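PDB 3GO6: ribokinase RBSK from Mycobacterium tuberculosis, which phosphorylates D-ribose at its 5-hydroxyl with ATP as phosphate donor and magnesium as cofactor, yielding D-ribose 5-phosphate. Local coordinates for the interface of chains A and B. Residues are numbered along the deposited sequence; one frame, centred on the assembly and turned at random. Chains: chain A/B, Ribokinase RBSK.

Contact 1: the interface of chains A and B. Residues chain A 125-128, 152, 178; chain B 36, 46-48.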
ATOM      1  N   LEU A 125      -7.543  -4.585  -2.852  1.00 13.27           N
ATOM      2  CA  LEU A 125      -6.722  -4.905  -4.006  1.00 13.48           C
ATOM      3  C   LEU A 125      -5.620  -5.862  -3.555  1.00 14.34           C
ATOM      4  O   LEU A 125      -4.883  -5.548  -2.608  1.00 13.68           O
ATOM      5  CB  LEU A 125      -6.059  -3.629  -4.551  1.00 14.11           C
ATOM      6  CG  LEU A 125      -5.017  -3.765  -5.655  1.00 13.91           C
ATOM      7  CD1 LEU A 125      -5.622  -4.354  -6.903  1.00 13.92           C
ATOM      8  CD2 LEU A 125      -4.344  -2.409  -5.967  1.00 15.67           C
ATOM      9  N   VAL A 126      -5.466  -6.983  -4.262  1.00 13.26           N
ATOM     10  CA  VAL A 126      -4.593  -8.074  -3.785  1.00 13.97           C
ATOM     11  C   VAL A 126      -3.558  -8.422  -4.842  1.00 13.60           C
ATOM     12  O   VAL A 126      -3.904  -8.661  -6.000  1.00 12.84           O
ATOM     13  CB  VAL A 126      -5.399  -9.365  -3.470  1.00 13.62           C
ATOM     14  CG1 VAL A 126      -4.461 -10.486  -2.981  1.00 14.46           C
ATOM     15  CG2 VAL A 126      -6.512  -9.090  -2.435  1.00 16.02           C
ATOM     16  N   ALA A 127      -2.288  -8.445  -4.446  1.00 13.12           N
ATOM     17  CA  ALA A 127      -1.263  -9.043  -5.288  1.00 12.84           C
ATOM     18  C   ALA A 127      -1.017 -10.391  -4.609  1.00 13.17           C
ATOM     19  O   ALA A 127      -0.403 -10.445  -3.533  1.00 12.43           O
ATOM     20  CB  ALA A 127      -0.023  -8.188  -5.280  1.00 13.30           C
ATOM     21  N   PRO A 128      -1.544 -11.479  -5.198  1.00 13.56           N
ATOM     22  CA  PRO A 128      -1.585 -12.731  -4.460  1.00 13.63           C
ATOM     23  C   PRO A 128      -0.227 -13.345  -4.097  1.00 13.43           C
ATOM     24  O   PRO A 128      -0.166 -14.107  -3.133  1.00 13.44           O
ATOM     25  CB  PRO A 128      -2.407 -13.664  -5.368  1.00 13.84           C
ATOM     26  CG  PRO A 128      -2.282 -13.103  -6.713  1.00 16.20           C
ATOM     27  CD  PRO A 128      -2.160 -11.605  -6.531  1.00 13.60           C
ATOM     28  N   GLU A 152      -8.802 -16.449  -4.259  1.00 15.94           N
ATOM     29  CA  GLU A 152      -7.509 -15.770  -4.484  1.00 17.01           C
ATOM     30  C   GLU A 152      -6.400 -16.779  -4.819  1.00 17.42           C
ATOM     31  O   GLU A 152      -5.409 -16.437  -5.480  1.00 18.36           O
ATOM     32  CB  GLU A 152      -7.086 -14.912  -3.284  1.00 17.07           C
ATOM     33  CG  GLU A 152      -8.113 -13.825  -2.872  1.00 16.57           C
ATOM     34  CD  GLU A 152      -7.597 -12.952  -1.707  1.00 19.88           C
ATOM     35  OE1 GLU A 152      -6.541 -13.288  -1.091  1.00 20.86           O
ATOM     36  OE2 GLU A 152      -8.225 -11.912  -1.430  1.00 19.09           O
ATOM     37  N   PRO A 178     -12.433 -13.395  -5.204  1.00 18.01           N
ATOM     38  CA  PRO A 178     -12.968 -12.377  -6.111  1.00 18.75           C
ATOM     39  C   PRO A 178     -13.721 -13.016  -7.266  1.00 19.70           C
ATOM     40  O   PRO A 178     -13.547 -14.210  -7.521  1.00 18.79           O
ATOM     41  CB  PRO A 178     -11.726 -11.694  -6.670  1.00 19.01           C
ATOM     42  CG  PRO A 178     -10.547 -12.337  -6.004  1.00 19.73           C
ATOM     43  CD  PRO A 178     -10.981 -13.585  -5.379  1.00 18.35           C
TER
ATOM     44  N   VAL B  36      -3.359  -3.341 -12.723  1.00 20.87           N
ATOM     45  CA  VAL B  36      -4.708  -3.928 -12.658  1.00 22.20           C
ATOM     46  C   VAL B  36      -5.495  -3.637 -13.948  1.00 23.59           C
ATOM     47  O   VAL B  36      -5.097  -2.789 -14.745  1.00 23.79           O
ATOM     48  CB  VAL B  36      -5.559  -3.366 -11.480  1.00 22.30           C
ATOM     49  CG1 VAL B  36      -4.825  -3.487 -10.134  1.00 22.21           C
ATOM     50  CG2 VAL B  36      -5.954  -1.919 -11.735  1.00 21.99           C
ATOM     51  N   VAL B  46     -10.352  -6.974  -6.002  1.00 16.11           N
ATOM     52  CA  VAL B  46      -9.746  -7.120  -7.310  1.00 17.30           C
ATOM     53  C   VAL B  46      -8.347  -7.748  -7.126  1.00 16.48           C
ATOM     54  O   VAL B  46      -7.656  -7.434  -6.150  1.00 15.12           O
ATOM     55  CB  VAL B  46      -9.700  -5.704  -7.989  1.00 17.98           C
ATOM     56  CG1 VAL B  46      -8.571  -5.538  -8.973  1.00 19.99           C
ATOM     57  CG2 VAL B  46     -11.056  -5.395  -8.630  1.00 19.18           C
ATOM     58  N   LEU B  47      -7.943  -8.611  -8.063  1.00 15.38           N
ATOM     59  CA  LEU B  47      -6.567  -9.145  -8.115  1.00 15.90           C
ATOM     60  C   LEU B  47      -5.682  -8.374  -9.079  1.00 16.42           C
ATOM     61  O   LEU B  47      -6.053  -8.179 -10.246  1.00 16.37           O
ATOM     62  CB  LEU B  47      -6.566 -10.626  -8.530  1.00 16.68           C
ATOM     63  CG  LEU B  47      -7.238 -11.626  -7.580  1.00 16.87           C
ATOM     64  CD1 LEU B  47      -7.244 -13.009  -8.201  1.00 20.55           C
ATOM     65  CD2 LEU B  47      -6.575 -11.672  -6.201  1.00 19.82           C
ATOM     66  N   ALA B  48      -4.511  -7.940  -8.609  1.00 15.70           N
ATOM     67  CA  ALA B  48      -3.522  -7.278  -9.470  1.00 15.95           C
ATOM     68  C   ALA B  48      -2.789  -8.306 -10.325  1.00 16.27           C
ATOM     69  O   ALA B  48      -2.543  -9.428  -9.867  1.00 16.18           O
ATOM     70  CB  ALA B  48      -2.498  -6.480  -8.619  1.00 15.95           C
TER
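B:Leu47 turns its CG anti to its own carbonyl carbon (chi1 -64°), which lays the isobutyl group beside the isopropyl of A:Val126, the two side chains pointing the same way, while A:Leu125 carries CG anti to its backbone N (chi1 172°) and sends CD1 toward B:Val36 and B:Val46. This is the lid of a PfkB-family ribokinase, whose homodimer forms where the beta-sheet lids of the two subunits meet. Strand 122-127 of chain A runs parallel to strand 45-47 of chain B, and A:Val126 uses both backbone polar groups: its N donates to B:Val46 O at 2.9 Å, and its O accepts from B:Ala48 N at 2.8 Å. The second donor is tilted 26° from the carbonyl plane.

B:Leu47 is wedged between two apolar surfaces. Its CD2 branch meets A:Val126 CB at 3.8 Å, and its CG lies 3.7 Å from CG of A:Pro178, whose rigid ring crosses the leucine at about a right angle. The closed ring of A:Pro178, which follows a cis peptide bond, offers a compact apolar wall. Beta-branched valine suits the extended strand at A:Val126. A:Leu125 CD1 packs tightly on B:Val36 CG1 at 3.4 Å, and B:Val46 CG1 touches the same methyl at 3.8 Å. A:Val126 and A:Glu152 also line the ribose pocket.

Contact 2: the interface of chains A and B. Residues chain A 40-44, 46; chain B 39, 123-125.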
ATOM      1  N   PRO A  40     -10.014   6.986  -3.650  1.00 26.70           N
ATOM      2  CA  PRO A  40      -9.409   7.635  -4.826  1.00 27.32           C
ATOM      3  C   PRO A  40     -10.127   7.253  -6.128  1.00 27.87           C
ATOM      4  O   PRO A  40     -10.563   6.106  -6.292  1.00 27.40           O
ATOM      5  CB  PRO A  40      -7.967   7.092  -4.843  1.00 27.32           C
ATOM      6  CG  PRO A  40      -7.722   6.536  -3.456  1.00 27.69           C
ATOM      7  CD  PRO A  40      -9.065   6.080  -2.958  1.00 26.88           C
ATOM      8  N   ARG A  41     -10.266   8.222  -7.030  1.00 28.40           N
ATOM      9  CA  ARG A  41     -10.816   7.974  -8.357  1.00 29.35           C
ATOM     10  C   ARG A  41      -9.657   7.864  -9.333  1.00 29.00           C
ATOM     11  O   ARG A  41      -8.562   8.309  -9.025  1.00 28.79           O
ATOM     12  CB  ARG A  41     -11.783   9.097  -8.761  1.00 30.05           C
ATOM     13  CG  ARG A  41     -13.121   9.025  -8.029  1.00 33.19           C
ATOM     14  CD  ARG A  41     -13.846  10.375  -8.043  1.00 38.12           C
ATOM     15  NE  ARG A  41     -13.077  11.378  -7.317  1.00 41.22           N
ATOM     16  CZ  ARG A  41     -13.501  12.607  -7.029  1.00 44.69           C
ATOM     17  NH1 ARG A  41     -14.707  13.022  -7.412  1.00 44.71           N
ATOM     18  NH2 ARG A  41     -12.699  13.432  -6.357  1.00 46.15           N
ATOM     19  N   PRO A  42      -9.883   7.243 -10.506  1.00 29.31           N
ATOM     20  CA  PRO A  42      -8.787   7.084 -11.455  1.00 29.43           C
ATOM     21  C   PRO A  42      -8.072   8.403 -11.760  1.00 29.58           C
ATOM     22  O   PRO A  42      -8.726   9.436 -11.953  1.00 29.26           O
ATOM     23  CB  PRO A  42      -9.484   6.523 -12.696  1.00 29.78           C
ATOM     24  CG  PRO A  42     -10.644   5.781 -12.148  1.00 29.58           C
ATOM     25  CD  PRO A  42     -11.124   6.625 -11.007  1.00 29.70           C
ATOM     26  N   GLY A  43      -6.741   8.367 -11.748  1.00 28.72           N
ATOM     27  CA  GLY A  43      -5.928   9.545 -12.025  1.00 28.83           C
ATOM     28  C   GLY A  43      -5.634  10.426 -10.833  1.00 28.91           C
ATOM     29  O   GLY A  43      -4.788  11.313 -10.910  1.00 29.48           O
ATOM     30  N   GLU A  44      -6.319  10.179  -9.722  1.00 29.14           N
ATOM     31  CA  GLU A  44      -6.196  11.007  -8.532  1.00 30.00           C
ATOM     32  C   GLU A  44      -4.984  10.655  -7.657  1.00 29.94           C
ATOM     33  O   GLU A  44      -4.521   9.507  -7.647  1.00 29.20           O
ATOM     34  CB  GLU A  44      -7.470  10.848  -7.705  1.00 30.24           C
ATOM     35  CG  GLU A  44      -7.937  12.105  -7.056  1.00 32.20           C
ATOM     36  CD  GLU A  44      -9.157  11.908  -6.149  1.00 32.62           C
ATOM     37  OE1 GLU A  44      -9.976  10.980  -6.378  1.00 30.44           O
ATOM     38  OE2 GLU A  44      -9.272  12.711  -5.186  1.00 36.60           O
ATOM     39  N   VAL A  46      -4.172  10.772  -3.602  1.00 28.34           N
ATOM     40  CA  VAL A  46      -4.861  10.951  -2.342  1.00 27.99           C
ATOM     41  C   VAL A  46      -3.906  10.740  -1.175  1.00 28.08           C
ATOM     42  O   VAL A  46      -3.074   9.819  -1.191  1.00 26.75           O
ATOM     43  CB  VAL A  46      -6.076   9.995  -2.238  1.00 27.87           C
ATOM     44  CG1 VAL A  46      -6.693  10.022  -0.847  1.00 27.91           C
ATOM     45  CG2 VAL A  46      -7.122  10.355  -3.303  1.00 28.04           C
TER
ATOM     46  N   LEU B  39      -9.529  -0.256 -11.082  1.00 25.02           N
ATOM     47  CA  LEU B  39      -9.594  -0.059  -9.640  1.00 25.93           C
ATOM     48  C   LEU B  39     -10.777  -0.835  -9.050  1.00 25.39           C
ATOM     49  O   LEU B  39     -11.812  -0.965  -9.701  1.00 24.96           O
ATOM     50  CB  LEU B  39      -9.749   1.424  -9.296  1.00 25.60           C
ATOM     51  CG  LEU B  39      -8.534   2.358  -9.361  1.00 27.45           C
ATOM     52  CD1 LEU B  39      -9.022   3.793  -9.172  1.00 27.41           C
ATOM     53  CD2 LEU B  39      -7.462   2.021  -8.308  1.00 28.26           C
ATOM     54  N   THR B 123      -3.343   5.989 -10.385  1.00 26.72           N
ATOM     55  CA  THR B 123      -4.042   6.385  -9.174  1.00 25.22           C
ATOM     56  C   THR B 123      -3.123   6.162  -8.003  1.00 24.51           C
ATOM     57  O   THR B 123      -2.610   5.053  -7.811  1.00 23.78           O
ATOM     58  CB  THR B 123      -5.312   5.562  -8.983  1.00 25.08           C
ATOM     59  OG1 THR B 123      -6.089   5.628 -10.183  1.00 26.52           O
ATOM     60  CG2 THR B 123      -6.133   6.096  -7.835  1.00 25.28           C
ATOM     61  N   VAL B 124      -2.903   7.218  -7.229  1.00 22.35           N
ATOM     62  CA  VAL B 124      -1.846   7.216  -6.229  1.00 21.42           C
ATOM     63  C   VAL B 124      -2.432   7.454  -4.850  1.00 21.18           C
ATOM     64  O   VAL B 124      -3.253   8.371  -4.662  1.00 21.26           O
ATOM     65  CB  VAL B 124      -0.745   8.252  -6.581  1.00 21.18           C
ATOM     66  CG1 VAL B 124       0.314   8.330  -5.508  1.00 22.47           C
ATOM     67  CG2 VAL B 124      -0.091   7.908  -7.910  1.00 21.52           C
ATOM     68  N   LEU B 125      -2.046   6.606  -3.891  1.00 19.74           N
ATOM     69  CA  LEU B 125      -2.472   6.745  -2.511  1.00 19.42           C
ATOM     70  C   LEU B 125      -1.240   6.750  -1.627  1.00 19.42           C
ATOM     71  O   LEU B 125      -0.407   5.836  -1.704  1.00 19.48           O
ATOM     72  CB  LEU B 125      -3.408   5.589  -2.139  1.00 19.67           C
ATOM     73  CG  LEU B 125      -3.894   5.500  -0.697  1.00 20.40           C
ATOM     74  CD1 LEU B 125      -4.757   6.703  -0.328  1.00 22.02           C
ATOM     75  CD2 LEU B 125      -4.670   4.226  -0.521  1.00 22.69           C
TER
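The backbone of A:Glu44 and A:Val46 runs parallel to B:Val124, whose N donates to A:Glu44 O at 2.8 Å and whose O accepts from A:Val46 N at 2.8 Å, joining the lids of two PfkB-family ribokinase subunits by strand pairing. The first bond is nearly straight, 176° at the hydrogen.

Just before strand 45-47, the loop of A:Pro40 to A:Glu44 closes over B:Thr123. The threonine presents two different branches: OG1, anti to the carbonyl carbon (chi1 -52°), accepts from A:Gly43 N at 3.2 Å, whereas the CG2 methyl is directed at the ring of A:Pro40, 3.6 Å from CB. Threonine thus serves a polar and an apolar neighbour from one short, beta-branched side chain. Glycine fits the turn, since A:Gly43 has a positive phi that residues with a CB adopt less readily. Beside the threonine, B:Leu39 reaches A:Pro42 obliquely, its CD1 lying 3.9 Å from the proline CG; the two prolines stiffen the loop and give it apolar faces.

A second shell holds the turn in shape. A:Glu44 OE1 accepts from A:Arg41 N at 2.8 Å and forms a salt bridge with A:Arg41 NE at 3.3 Å, the two donors approaching from opposite faces of the carboxylate. The oxygen lies close to the guanidinium plane, and this charged pair would favour an ionised carboxylate.

Contact 3: the interface of chains A and B. Residues chain A 34, 36, 40, 46, 48, 115; chain B 111, 113, 125-127.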
ATOM      1  N   PHE A  34      -5.464   1.582   4.759  1.00 15.36           N
ATOM      2  CA  PHE A  34      -5.386   3.036   4.662  1.00 15.95           C
ATOM      3  C   PHE A  34      -6.767   3.609   4.957  1.00 17.63           C
ATOM      4  O   PHE A  34      -7.781   3.136   4.414  1.00 17.99           O
ATOM      5  CB  PHE A  34      -5.022   3.478   3.242  1.00 15.21           C
ATOM      6  CG  PHE A  34      -3.635   3.069   2.778  1.00 15.08           C
ATOM      7  CD1 PHE A  34      -2.613   4.007   2.719  1.00 14.59           C
ATOM      8  CD2 PHE A  34      -3.380   1.771   2.343  1.00 13.49           C
ATOM      9  CE1 PHE A  34      -1.322   3.664   2.258  1.00 14.95           C
ATOM     10  CE2 PHE A  34      -2.096   1.403   1.884  1.00 12.77           C
ATOM     11  CZ  PHE A  34      -1.067   2.345   1.846  1.00 14.14           C
ATOM     12  N   VAL A  36      -9.068   6.931   4.464  1.00 19.19           N
ATOM     13  CA  VAL A  36      -9.196   8.143   3.650  1.00 20.13           C
ATOM     14  C   VAL A  36     -10.564   8.811   3.908  1.00 21.46           C
ATOM     15  O   VAL A  36     -11.454   8.213   4.526  1.00 20.22           O
ATOM     16  CB  VAL A  36      -9.092   7.823   2.125  1.00 19.86           C
ATOM     17  CG1 VAL A  36      -7.691   7.251   1.776  1.00 19.86           C
ATOM     18  CG2 VAL A  36     -10.189   6.850   1.689  1.00 19.51           C
ATOM     19  N   PRO A  40     -10.014   6.986  -3.650  1.00 26.70           N
ATOM     20  CA  PRO A  40      -9.409   7.635  -4.826  1.00 27.32           C
ATOM     21  C   PRO A  40     -10.127   7.253  -6.128  1.00 27.87           C
ATOM     22  O   PRO A  40     -10.563   6.106  -6.292  1.00 27.40           O
ATOM     23  CB  PRO A  40      -7.967   7.092  -4.843  1.00 27.32           C
ATOM     24  CG  PRO A  40      -7.722   6.536  -3.456  1.00 27.69           C
ATOM     25  CD  PRO A  40      -9.065   6.080  -2.958  1.00 26.88           C
ATOM     26  N   VAL A  46      -4.172  10.772  -3.602  1.00 28.34           N
ATOM     27  CA  VAL A  46      -4.861  10.951  -2.342  1.00 27.99           C
ATOM     28  C   VAL A  46      -3.906  10.740  -1.175  1.00 28.08           C
ATOM     29  O   VAL A  46      -3.074   9.819  -1.191  1.00 26.75           O
ATOM     30  CB  VAL A  46      -6.076   9.995  -2.238  1.00 27.87           C
ATOM     31  CG1 VAL A  46      -6.693  10.022  -0.847  1.00 27.91           C
ATOM     32  CG2 VAL A  46      -7.122  10.355  -3.303  1.00 28.04           C
ATOM     33  N   ALA A  48      -3.634   9.603   2.552  1.00 26.66           N
ATOM     34  CA  ALA A  48      -4.327   8.826   3.586  1.00 25.80           C
ATOM     35  C   ALA A  48      -4.158   9.442   4.956  1.00 25.61           C
ATOM     36  O   ALA A  48      -3.120  10.035   5.257  1.00 25.59           O
ATOM     37  CB  ALA A  48      -3.830   7.394   3.619  1.00 25.43           C
ATOM     38  N   VAL A 115      -8.601  -0.003   1.489  1.00 14.82           N
ATOM     39  CA  VAL A 115      -8.842   1.426   1.674  1.00 15.42           C
ATOM     40  C   VAL A 115     -10.246   1.602   2.273  1.00 15.91           C
ATOM     41  O   VAL A 115     -11.209   1.028   1.767  1.00 15.70           O
ATOM     42  CB  VAL A 115      -8.713   2.194   0.343  1.00 15.36           C
ATOM     43  CG1 VAL A 115      -8.751   3.730   0.596  1.00 16.27           C
ATOM     44  CG2 VAL A 115      -7.424   1.806  -0.363  1.00 16.78           C
TER
ATOM     45  N   THR B 111       4.806   5.038   2.609  1.00 16.21           N
ATOM     46  CA  THR B 111       4.343   4.125   1.576  1.00 17.56           C
ATOM     47  C   THR B 111       3.503   4.881   0.550  1.00 17.92           C
ATOM     48  O   THR B 111       2.635   5.685   0.921  1.00 18.62           O
ATOM     49  CB  THR B 111       3.518   2.962   2.212  1.00 18.25           C
ATOM     50  OG1 THR B 111       4.318   2.308   3.218  1.00 20.01           O
ATOM     51  CG2 THR B 111       3.074   1.933   1.159  1.00 18.22           C
ATOM     52  N   ILE B 113       1.118   3.860  -2.805  1.00 16.09           N
ATOM     53  CA  ILE B 113       0.488   2.846  -3.640  1.00 16.15           C
ATOM     54  C   ILE B 113       0.201   3.510  -4.975  1.00 16.90           C
ATOM     55  O   ILE B 113      -0.477   4.545  -5.020  1.00 17.71           O
ATOM     56  CB  ILE B 113      -0.853   2.326  -3.044  1.00 15.77           C
ATOM     57  CG1 ILE B 113      -0.721   1.888  -1.581  1.00 14.75           C
ATOM     58  CG2 ILE B 113      -1.478   1.196  -3.922  1.00 15.31           C
ATOM     59  CD1 ILE B 113       0.398   0.888  -1.267  1.00 12.69           C
ATOM     60  N   LEU B 125      -2.046   6.606  -3.891  1.00 19.74           N
ATOM     61  CA  LEU B 125      -2.472   6.745  -2.511  1.00 19.42           C
ATOM     62  C   LEU B 125      -1.240   6.750  -1.627  1.00 19.42           C
ATOM     63  O   LEU B 125      -0.407   5.836  -1.704  1.00 19.48           O
ATOM     64  CB  LEU B 125      -3.408   5.589  -2.139  1.00 19.67           C
ATOM     65  CG  LEU B 125      -3.894   5.500  -0.697  1.00 20.40           C
ATOM     66  CD1 LEU B 125      -4.757   6.703  -0.328  1.00 22.02           C
ATOM     67  CD2 LEU B 125      -4.670   4.226  -0.521  1.00 22.69           C
ATOM     68  N   VAL B 126      -1.102   7.778  -0.798  1.00 18.99           N
ATOM     69  CA  VAL B 126       0.131   7.989  -0.039  1.00 19.46           C
ATOM     70  C   VAL B 126      -0.147   8.037   1.454  1.00 19.22           C
ATOM     71  O   VAL B 126      -1.140   8.644   1.888  1.00 19.25           O
ATOM     72  CB  VAL B 126       0.846   9.316  -0.462  1.00 20.25           C
ATOM     73  CG1 VAL B 126       2.128   9.535   0.346  1.00 21.71           C
ATOM     74  CG2 VAL B 126       1.183   9.300  -1.934  1.00 21.56           C
ATOM     75  N   ALA B 127       0.696   7.370   2.243  1.00 17.60           N
ATOM     76  CA  ALA B 127       0.696   7.586   3.688  1.00 17.89           C
ATOM     77  C   ALA B 127       2.092   8.042   4.105  1.00 17.69           C
ATOM     78  O   ALA B 127       3.091   7.470   3.644  1.00 17.89           O
ATOM     79  CB  ALA B 127       0.324   6.325   4.424  1.00 17.40           C
TER
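B:Leu125 sends its CD2 methyl over one face of the A:Phe34 ring, 4.0 Å from the centroid and displaced toward the rim, in a CH-pi contact. The two side chains slide past each other in opposite directions. The same methyl meets A:Val115 CG2 tip to tip at 3.7 Å, while the other branch, CD1, reaches A:Val36 CG1 at 3.7 Å. A forked leucine suits this place because each methyl fills a different part of the apolar surface of chain A.

The far end of the phenylalanine ring is also engaged: CZ lies 3.5 Å from B:Ile113 CG1, and CE1 lies 3.8 Å from the B:Ala127 methyl. The small alanine lets the aromatic rim come close to strand 122-127. A:Phe34 has CG anti to its carbonyl carbon (chi1 -65°), a setting that carries the ring across to these partners, and A:Ala48 CB lies in plane at its edge.

Further out, backbone pairing of the dimeric ribokinase lid fixes B:Leu125 at its post. The residue after it, B:Val126, donates its N to A:Val46 O at 2.9 Å, and in return A:Ala48 N donates to B:Val126 O at 2.8 Å, bent only slightly to 165° at the hydrogen.

Contact 4: the interface of chains A and B. Residues chain A 32, 34, 51, 53; chain B 108-109, 111, 127.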
ATOM      1  N   LEU A  32      -2.128  -3.856   4.049  1.00 12.23           N
ATOM      2  CA  LEU A  32      -1.829  -2.442   4.300  1.00 12.62           C
ATOM      3  C   LEU A  32      -3.192  -1.739   4.263  1.00 13.01           C
ATOM      4  O   LEU A  32      -3.831  -1.696   3.224  1.00 12.35           O
ATOM      5  CB  LEU A  32      -0.889  -1.891   3.235  1.00 11.82           C
ATOM      6  CG  LEU A  32       0.500  -2.561   3.205  1.00 14.11           C
ATOM      7  CD1 LEU A  32       1.284  -2.047   2.022  1.00 13.30           C
ATOM      8  CD2 LEU A  32       1.270  -2.302   4.489  1.00 14.41           C
ATOM      9  N   PHE A  34      -5.464   1.582   4.759  1.00 15.36           N
ATOM     10  CA  PHE A  34      -5.386   3.036   4.662  1.00 15.95           C
ATOM     11  C   PHE A  34      -6.767   3.609   4.957  1.00 17.63           C
ATOM     12  O   PHE A  34      -7.781   3.136   4.414  1.00 17.99           O
ATOM     13  CB  PHE A  34      -5.022   3.478   3.242  1.00 15.21           C
ATOM     14  CG  PHE A  34      -3.635   3.069   2.778  1.00 15.08           C
ATOM     15  CD1 PHE A  34      -2.613   4.007   2.719  1.00 14.59           C
ATOM     16  CD2 PHE A  34      -3.380   1.771   2.343  1.00 13.49           C
ATOM     17  CE1 PHE A  34      -1.322   3.664   2.258  1.00 14.95           C
ATOM     18  CE2 PHE A  34      -2.096   1.403   1.884  1.00 12.77           C
ATOM     19  CZ  PHE A  34      -1.067   2.345   1.846  1.00 14.14           C
ATOM     20  N   LEU A  51      -2.242   4.553   8.199  1.00 19.65           N
ATOM     21  CA  LEU A  51      -1.824   3.320   7.539  1.00 18.58           C
ATOM     22  C   LEU A  51      -1.443   2.320   8.623  1.00 17.93           C
ATOM     23  O   LEU A  51      -0.677   2.645   9.545  1.00 17.49           O
ATOM     24  CB  LEU A  51      -0.629   3.570   6.600  1.00 18.28           C
ATOM     25  CG  LEU A  51       0.159   2.326   6.124  1.00 18.97           C
ATOM     26  CD1 LEU A  51      -0.751   1.382   5.311  1.00 16.90           C
ATOM     27  CD2 LEU A  51       1.393   2.694   5.320  1.00 18.74           C
ATOM     28  N   ARG A  53      -0.168  -1.978   9.048  1.00 16.26           N
ATOM     29  CA  ARG A  53       0.348  -3.154   8.354  1.00 16.61           C
ATOM     30  C   ARG A  53       0.021  -4.352   9.254  1.00 15.92           C
ATOM     31  O   ARG A  53       0.574  -4.471  10.343  1.00 16.57           O
ATOM     32  CB  ARG A  53       1.864  -2.995   8.119  1.00 15.49           C
ATOM     33  CG  ARG A  53       2.521  -4.185   7.439  1.00 17.18           C
ATOM     34  CD  ARG A  53       4.001  -3.905   7.127  1.00 17.89           C
ATOM     35  NE  ARG A  53       4.619  -5.085   6.506  1.00 19.83           N
ATOM     36  CZ  ARG A  53       5.134  -6.118   7.177  1.00 19.49           C
ATOM     37  NH1 ARG A  53       5.135  -6.118   8.501  1.00 19.07           N
ATOM     38  NH2 ARG A  53       5.668  -7.153   6.513  1.00 16.57           N
TER
ATOM     39  N   PRO B 108       4.898   1.413  10.056  1.00 23.75           N
ATOM     40  CA  PRO B 108       5.254   1.313   8.643  1.00 22.27           C
ATOM     41  C   PRO B 108       6.172   2.445   8.188  1.00 21.58           C
ATOM     42  O   PRO B 108       6.123   3.564   8.724  1.00 20.02           O
ATOM     43  CB  PRO B 108       3.898   1.424   7.920  1.00 22.47           C
ATOM     44  CG  PRO B 108       2.863   1.127   8.964  1.00 23.33           C
ATOM     45  CD  PRO B 108       3.456   1.656  10.246  1.00 23.43           C
ATOM     46  N   SER B 109       6.996   2.136   7.187  1.00 20.27           N
ATOM     47  CA  SER B 109       7.733   3.154   6.471  1.00 19.79           C
ATOM     48  C   SER B 109       6.720   4.001   5.689  1.00 18.35           C
ATOM     49  O   SER B 109       5.619   3.539   5.433  1.00 17.63           O
ATOM     50  CB  SER B 109       8.704   2.463   5.498  1.00 20.27           C
ATOM     51  OG  SER B 109       9.849   1.962   6.188  1.00 22.12           O
ATOM     52  N   THR B 111       4.806   5.038   2.609  1.00 16.21           N
ATOM     53  CA  THR B 111       4.343   4.125   1.576  1.00 17.56           C
ATOM     54  C   THR B 111       3.503   4.881   0.550  1.00 17.92           C
ATOM     55  O   THR B 111       2.635   5.685   0.921  1.00 18.62           O
ATOM     56  CB  THR B 111       3.518   2.962   2.212  1.00 18.25           C
ATOM     57  OG1 THR B 111       4.318   2.308   3.218  1.00 20.01           O
ATOM     58  CG2 THR B 111       3.074   1.933   1.159  1.00 18.22           C
ATOM     59  N   ALA B 127       0.696   7.370   2.243  1.00 17.60           N
ATOM     60  CA  ALA B 127       0.696   7.586   3.688  1.00 17.89           C
ATOM     61  C   ALA B 127       2.092   8.042   4.105  1.00 17.69           C
ATOM     62  O   ALA B 127       3.091   7.470   3.644  1.00 17.89           O
ATOM     63  CB  ALA B 127       0.324   6.325   4.424  1.00 17.40           C
TER
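A:Leu51 and B:Thr111 cross at about a right angle, the CD2 methyl of the leucine lying 3.8 Å from the threonine CB, while A:Leu51 and B:Pro108 slide past each other in opposite directions. This apolar end of the ribokinase lid, in the PfkB family, joins strand 50-56 of chain A to strand 110-116 of chain B and the loop before it. A:Leu51 has CG anti to its backbone N (chi1 164°), and its two terminal methyls then take different duties. CD2 turns across the interface, touching B:Pro108 CB at 3.8 Å as well as the threonine; CD1 stays within its own subunit, 3.6 Å above the centre of the A:Phe34 ring. A leucine can therefore brace the aromatic ring and face the partner chain at once.

Nearer the backbone, A:Leu51 CB meets the methyl of B:Ala127 at 3.6 Å, where a short side chain allows the strands to approach. The compact, rigid ring of B:Pro108 gives the leucine an apolar surface to slide along. B:Thr111 keeps its hydroxyl occupied within chain B: OG1 donates to B:Ser109 O at 2.8 Å, from 42° out of the carbonyl plane, which satisfies the polar atom beside the apolar contact with A:Leu51 CD2.

Contacts 2, 3 and 4 follow one another along the same half of the interface. The centres of the C-alpha atoms of contacts 2 and 3 are about 9 Å apart and those of contacts 3 and 4 about 8 Å; A:Pro40, A:Val46 and B:Leu125 join the first pair, A:Phe34, B:Thr111 and B:Ala127 the second. Contact 1 lies about 17 Å from contacts 2 and 3 and uses strands 45-47 and 122-127 with the chains exchanged, as the two-fold axis requires. Its residues A:Val126 and A:Glu152 line the ribose pocket, so dimerisation may help shape the substrate site.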